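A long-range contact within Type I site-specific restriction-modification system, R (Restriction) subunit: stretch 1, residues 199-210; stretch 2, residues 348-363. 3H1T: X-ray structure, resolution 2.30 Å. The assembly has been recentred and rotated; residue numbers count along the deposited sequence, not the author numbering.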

# COMPACT_ATOMS: atom_id res chain seq x y z
N LYS A 199 2.29 -22.93 -4.50
CA LYS A 199 1.11 -23.02 -3.66
C LYS A 199 1.14 -22.10 -2.44
O LYS A 199 0.26 -22.19 -1.58
CB LYS A 199 0.93 -24.48 -3.22
CG LYS A 199 0.43 -25.41 -4.33
CD LYS A 199 1.00 -26.81 -4.17
CE LYS A 199 2.48 -26.85 -4.51
NZ LYS A 199 3.10 -28.21 -4.34
N ARG A 200 2.09 -21.18 -2.36
CA ARG A 200 2.17 -20.33 -1.17
C ARG A 200 2.93 -19.03 -1.51
O ARG A 200 4.16 -19.06 -1.57
CB ARG A 200 2.90 -21.15 -0.08
CG ARG A 200 2.52 -20.91 1.40
CD ARG A 200 1.34 -21.77 1.91
NE ARG A 200 1.67 -23.12 2.38
CZ ARG A 200 2.46 -23.41 3.43
NH1 ARG A 200 3.04 -22.45 4.13
NH2 ARG A 200 2.65 -24.68 3.79
N SER A 201 2.24 -17.91 -1.72
CA SER A 201 2.93 -16.64 -2.05
C SER A 201 2.60 -15.46 -1.13
O SER A 201 1.48 -15.33 -0.62
CB SER A 201 2.62 -16.19 -3.48
OG SER A 201 2.61 -17.25 -4.41
N LEU A 202 3.57 -14.56 -0.95
CA LEU A 202 3.37 -13.39 -0.11
C LEU A 202 3.53 -12.06 -0.86
O LEU A 202 4.38 -11.92 -1.75
CB LEU A 202 4.33 -13.43 1.08
CG LEU A 202 4.11 -12.37 2.17
CD1 LEU A 202 2.67 -12.49 2.70
CD2 LEU A 202 5.13 -12.57 3.30
N ILE A 203 2.70 -11.08 -0.50
CA ILE A 203 2.74 -9.75 -1.09
C ILE A 203 2.72 -8.74 0.05
O ILE A 203 1.85 -8.81 0.92
CB ILE A 203 1.50 -9.46 -1.95
CG1 ILE A 203 1.31 -10.57 -2.97
CG2 ILE A 203 1.66 -8.13 -2.63
CD1 ILE A 203 -0.03 -10.53 -3.66
N THR A 204 3.68 -7.83 0.07
CA THR A 204 3.74 -6.81 1.10
C THR A 204 3.42 -5.45 0.48
O THR A 204 4.08 -5.01 -0.46
CB THR A 204 5.13 -6.73 1.76
OG1 THR A 204 5.51 -8.03 2.21
CG2 THR A 204 5.10 -5.77 2.94
N MSE A 205 2.39 -4.81 1.00
CA MSE A 205 1.97 -3.51 0.51
C MSE A 205 1.63 -2.62 1.70
O MSE A 205 0.89 -3.03 2.60
CB MSE A 205 0.74 -3.64 -0.39
CG MSE A 205 0.99 -4.25 -1.78
SE MSE A 205 -0.68 -4.45 -2.79
CE MSE A 205 -0.75 -2.70 -3.59
N ALA A 206 2.17 -1.41 1.72
CA ALA A 206 1.89 -0.47 2.79
C ALA A 206 0.38 -0.22 2.85
O ALA A 206 -0.30 -0.19 1.82
CB ALA A 206 2.63 0.83 2.54
N THR A 207 -0.14 -0.05 4.06
CA THR A 207 -1.56 0.18 4.22
C THR A 207 -2.04 1.41 3.44
O THR A 207 -1.39 2.46 3.44
CB THR A 207 -1.92 0.34 5.72
OG1 THR A 207 -3.24 0.87 5.85
CG2 THR A 207 -0.95 1.26 6.40
N GLY A 208 -3.17 1.26 2.76
CA GLY A 208 -3.70 2.36 1.98
C GLY A 208 -3.19 2.42 0.56
O GLY A 208 -3.29 3.45 -0.09
N THR A 209 -2.64 1.32 0.06
CA THR A 209 -2.13 1.33 -1.30
C THR A 209 -2.95 0.50 -2.29
O THR A 209 -2.62 0.46 -3.47
CB THR A 209 -0.64 0.88 -1.33
OG1 THR A 209 -0.47 -0.37 -0.65
CG2 THR A 209 0.22 1.91 -0.67
N GLY A 210 -4.00 -0.18 -1.82
CA GLY A 210 -4.84 -0.95 -2.72
C GLY A 210 -4.77 -2.46 -2.70
O GLY A 210 -4.93 -3.11 -3.74
N ASP A 348 7.24 -15.49 11.56
CA ASP A 348 6.43 -16.66 11.22
C ASP A 348 5.63 -16.48 9.92
O ASP A 348 5.37 -17.45 9.19
CB ASP A 348 5.49 -17.04 12.36
CG ASP A 348 6.24 -17.69 13.53
OD1 ASP A 348 7.44 -18.00 13.36
OD2 ASP A 348 5.61 -17.90 14.59
N THR A 349 5.24 -15.25 9.63
CA THR A 349 4.50 -15.00 8.42
C THR A 349 5.38 -15.22 7.20
O THR A 349 4.95 -15.85 6.24
CB THR A 349 3.96 -13.57 8.39
OG1 THR A 349 2.83 -13.50 9.25
CG2 THR A 349 3.55 -13.17 6.97
N TYR A 350 6.60 -14.70 7.25
CA TYR A 350 7.52 -14.85 6.13
C TYR A 350 8.08 -16.26 6.04
O TYR A 350 8.65 -16.63 5.01
CB TYR A 350 8.64 -13.82 6.23
CG TYR A 350 8.15 -12.42 5.93
CD1 TYR A 350 7.25 -11.77 6.78
CD2 TYR A 350 8.51 -11.78 4.74
CE1 TYR A 350 6.71 -10.52 6.44
CE2 TYR A 350 7.97 -10.55 4.39
CZ TYR A 350 7.07 -9.92 5.24
OH TYR A 350 6.53 -8.72 4.86
N ARG A 351 7.91 -17.04 7.10
CA ARG A 351 8.36 -18.43 7.13
C ARG A 351 7.31 -19.32 6.49
O ARG A 351 7.62 -20.24 5.75
CB ARG A 351 8.62 -18.88 8.58
CG ARG A 351 9.93 -18.38 9.15
CD ARG A 351 10.01 -18.51 10.66
NE ARG A 351 11.29 -18.10 11.20
CZ ARG A 351 11.45 -17.48 12.36
NH1 ARG A 351 10.39 -17.21 13.11
NH2 ARG A 351 12.67 -17.13 12.78
N TYR A 352 6.05 -19.04 6.79
CA TYR A 352 4.97 -19.83 6.22
C TYR A 352 4.73 -19.53 4.74
O TYR A 352 4.65 -20.44 3.93
CB TYR A 352 3.68 -19.61 7.02
CG TYR A 352 2.51 -20.46 6.57
CD1 TYR A 352 1.68 -20.04 5.52
CD2 TYR A 352 2.25 -21.68 7.18
CE1 TYR A 352 0.61 -20.84 5.10
CE2 TYR A 352 1.18 -22.49 6.77
CZ TYR A 352 0.37 -22.07 5.73
OH TYR A 352 -0.65 -22.90 5.31
N PHE A 353 4.64 -18.25 4.38
CA PHE A 353 4.41 -17.88 2.98
C PHE A 353 5.67 -17.68 2.16
O PHE A 353 5.62 -17.66 0.94
CB PHE A 353 3.55 -16.61 2.90
CG PHE A 353 2.15 -16.79 3.41
CD1 PHE A 353 1.19 -17.44 2.64
CD2 PHE A 353 1.78 -16.28 4.66
CE1 PHE A 353 -0.13 -17.59 3.11
CE2 PHE A 353 0.48 -16.42 5.14
CZ PHE A 353 -0.48 -17.07 4.36
N GLY A 354 6.80 -17.53 2.83
CA GLY A 354 8.05 -17.34 2.12
C GLY A 354 8.31 -15.88 1.81
O GLY A 354 7.54 -15.01 2.21
N ASN A 355 9.39 -15.60 1.09
CA ASN A 355 9.69 -14.22 0.77
C ASN A 355 8.70 -13.64 -0.23
O ASN A 355 8.26 -14.32 -1.15
CB ASN A 355 11.11 -14.09 0.24
CG ASN A 355 12.13 -14.29 1.34
OD1 ASN A 355 11.95 -13.82 2.47
ND2 ASN A 355 13.23 -14.95 1.01
N PRO A 356 8.34 -12.37 -0.03
CA PRO A 356 7.39 -11.64 -0.88
C PRO A 356 7.74 -11.63 -2.37
O PRO A 356 8.90 -11.54 -2.74
CB PRO A 356 7.39 -10.24 -0.26
CG PRO A 356 8.79 -10.11 0.30
CD PRO A 356 8.99 -11.46 0.94
N ILE A 357 6.72 -11.75 -3.21
CA ILE A 357 6.92 -11.73 -4.66
C ILE A 357 7.01 -10.27 -5.12
O ILE A 357 7.47 -9.97 -6.22
CB ILE A 357 5.78 -12.50 -5.39
CG1 ILE A 357 4.40 -11.98 -4.99
CG2 ILE A 357 5.86 -13.97 -5.01
CD1 ILE A 357 3.96 -10.76 -5.72
N TYR A 358 6.58 -9.37 -4.24
CA TYR A 358 6.61 -7.94 -4.48
C TYR A 358 6.39 -7.18 -3.17
O TYR A 358 5.65 -7.63 -2.29
CB TYR A 358 5.53 -7.55 -5.49
CG TYR A 358 5.57 -6.09 -5.89
CD1 TYR A 358 6.70 -5.55 -6.48
CD2 TYR A 358 4.48 -5.26 -5.66
CE1 TYR A 358 6.75 -4.20 -6.85
CE2 TYR A 358 4.52 -3.91 -6.02
CZ TYR A 358 5.65 -3.39 -6.62
OH TYR A 358 5.68 -2.07 -7.00
N THR A 359 7.06 -6.04 -3.06
CA THR A 359 6.95 -5.17 -1.90
C THR A 359 6.75 -3.73 -2.35
O THR A 359 7.54 -3.20 -3.12
CB THR A 359 8.23 -5.17 -1.01
OG1 THR A 359 8.43 -6.46 -0.42
CG2 THR A 359 8.10 -4.13 0.09
N TYR A 360 5.67 -3.10 -1.89
CA TYR A 360 5.42 -1.69 -2.19
C TYR A 360 5.42 -1.02 -0.83
O TYR A 360 4.44 -1.10 -0.10
CB TYR A 360 4.07 -1.48 -2.88
CG TYR A 360 3.91 -0.06 -3.42
CD1 TYR A 360 4.72 0.40 -4.46
CD2 TYR A 360 3.02 0.84 -2.83
CE1 TYR A 360 4.63 1.72 -4.92
CE2 TYR A 360 2.93 2.16 -3.28
CZ TYR A 360 3.74 2.60 -4.32
OH TYR A 360 3.67 3.90 -4.74
N SER A 361 6.52 -0.34 -0.49
CA SER A 361 6.68 0.30 0.80
C SER A 361 5.99 1.64 0.99
O SER A 361 5.37 2.17 0.08
CB SER A 361 8.17 0.48 1.12
OG SER A 361 8.77 1.47 0.30
N LEU A 362 6.10 2.16 2.21
CA LEU A 362 5.54 3.45 2.56
C LEU A 362 6.43 4.47 1.86
O LEU A 362 5.98 5.49 1.36
CB LEU A 362 5.58 3.65 4.08
CG LEU A 362 5.26 5.04 4.61
CD1 LEU A 362 3.96 5.53 4.03
CD2 LEU A 362 5.17 5.00 6.13
N ARG A 363 7.72 4.15 1.86
CA ARG A 363 8.76 4.95 1.23
C ARG A 363 8.44 5.18 -0.25
O ARG A 363 8.47 6.30 -0.72
CB ARG A 363 10.10 4.23 1.38
CG ARG A 363 11.32 5.03 1.00
CD ARG A 363 12.62 4.26 1.17
NE ARG A 363 13.05 3.56 -0.04
CZ ARG A 363 12.61 2.37 -0.45
NH1 ARG A 363 11.70 1.70 0.25
NH2 ARG A 363 13.08 1.84 -1.57
O HOH W 1 6.08 -15.79 -1.52
O HOH W 2 8.12 -7.11 2.38

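A strand that receives a helix and then a second strand from a distant part of the chain must satisfy two kinds of neighbour, and this contact illustrates how one short segment does both. At its apolar centre is L202, whose side chain points toward the other stretch and which is covered more extensively than any other residue here. Its CD2 lies 3.7 Å from Y350 CE2 and sits over the face of that ring, a CH-pi arrangement in which a weakly polarised methyl meets the pi cloud. The same methyl comes within 4.0 Å of T349 CG2, while L202 CB packs 3.7 Å from F353 CB. The helix and the residue that follows Y352 thus supply an apolar lid, the helix axis passing 8.9 Å from that of the strand at 138°.

Because neighbouring residues of a strand face alternately, I203 turns to the other side of the sheet, where its CG1 meets I357 CD1 at 3.8 Å. M205 and Y360 share that side, with M205 CG 4.3 Å from Y360 CB. Farther along, A206 CB rests 4.4 Å from L362 CB, and T209 CG2 approaches the edge of the Y360 ring, 3.7 Å from Y360 CD2.

Between these layers runs the backbone pairing. The two strands are parallel, their axes only 11° apart, so the hydrogen bonds of T204 reach to residues flanking T359: T204 N donates to Y358 O at 3.1 Å, and Y360 N donates to T204 O at 2.9 Å. A206 N then donates to Y360 O, also at 2.9 Å, extending the ladder, while I357 N to L202 O, at 2.8 Å, ties down the approach to the second strand. Where the backbone of L202 faces the turn after the helix, water 1 takes over: it accepts from L202 N at 2.9 Å and donates to F353 O at 3.1 Å and N355 O at 2.7 Å.

Polar side chains finish the contact. T204 and T359 project from the same side of the sheet, and water 2 joins them, 2.8 Å from T204 OG1 and 2.9 Å from T359 OG1. T204 OG1 also lies 2.9 Å from Y350 OH, bringing Y350, one of the helix's two tyrosines, to the sheet. At the partly exposed end, R200 lays its guanidinium flat on the Y352 ring, with R200 CZ 3.6 Å from the centroid of the Y352 ring, a cation-pi stack that pairs positive charge with the electron-rich face. The same side chain carries R200 NH1 to within 2.6 Å of Y352 O.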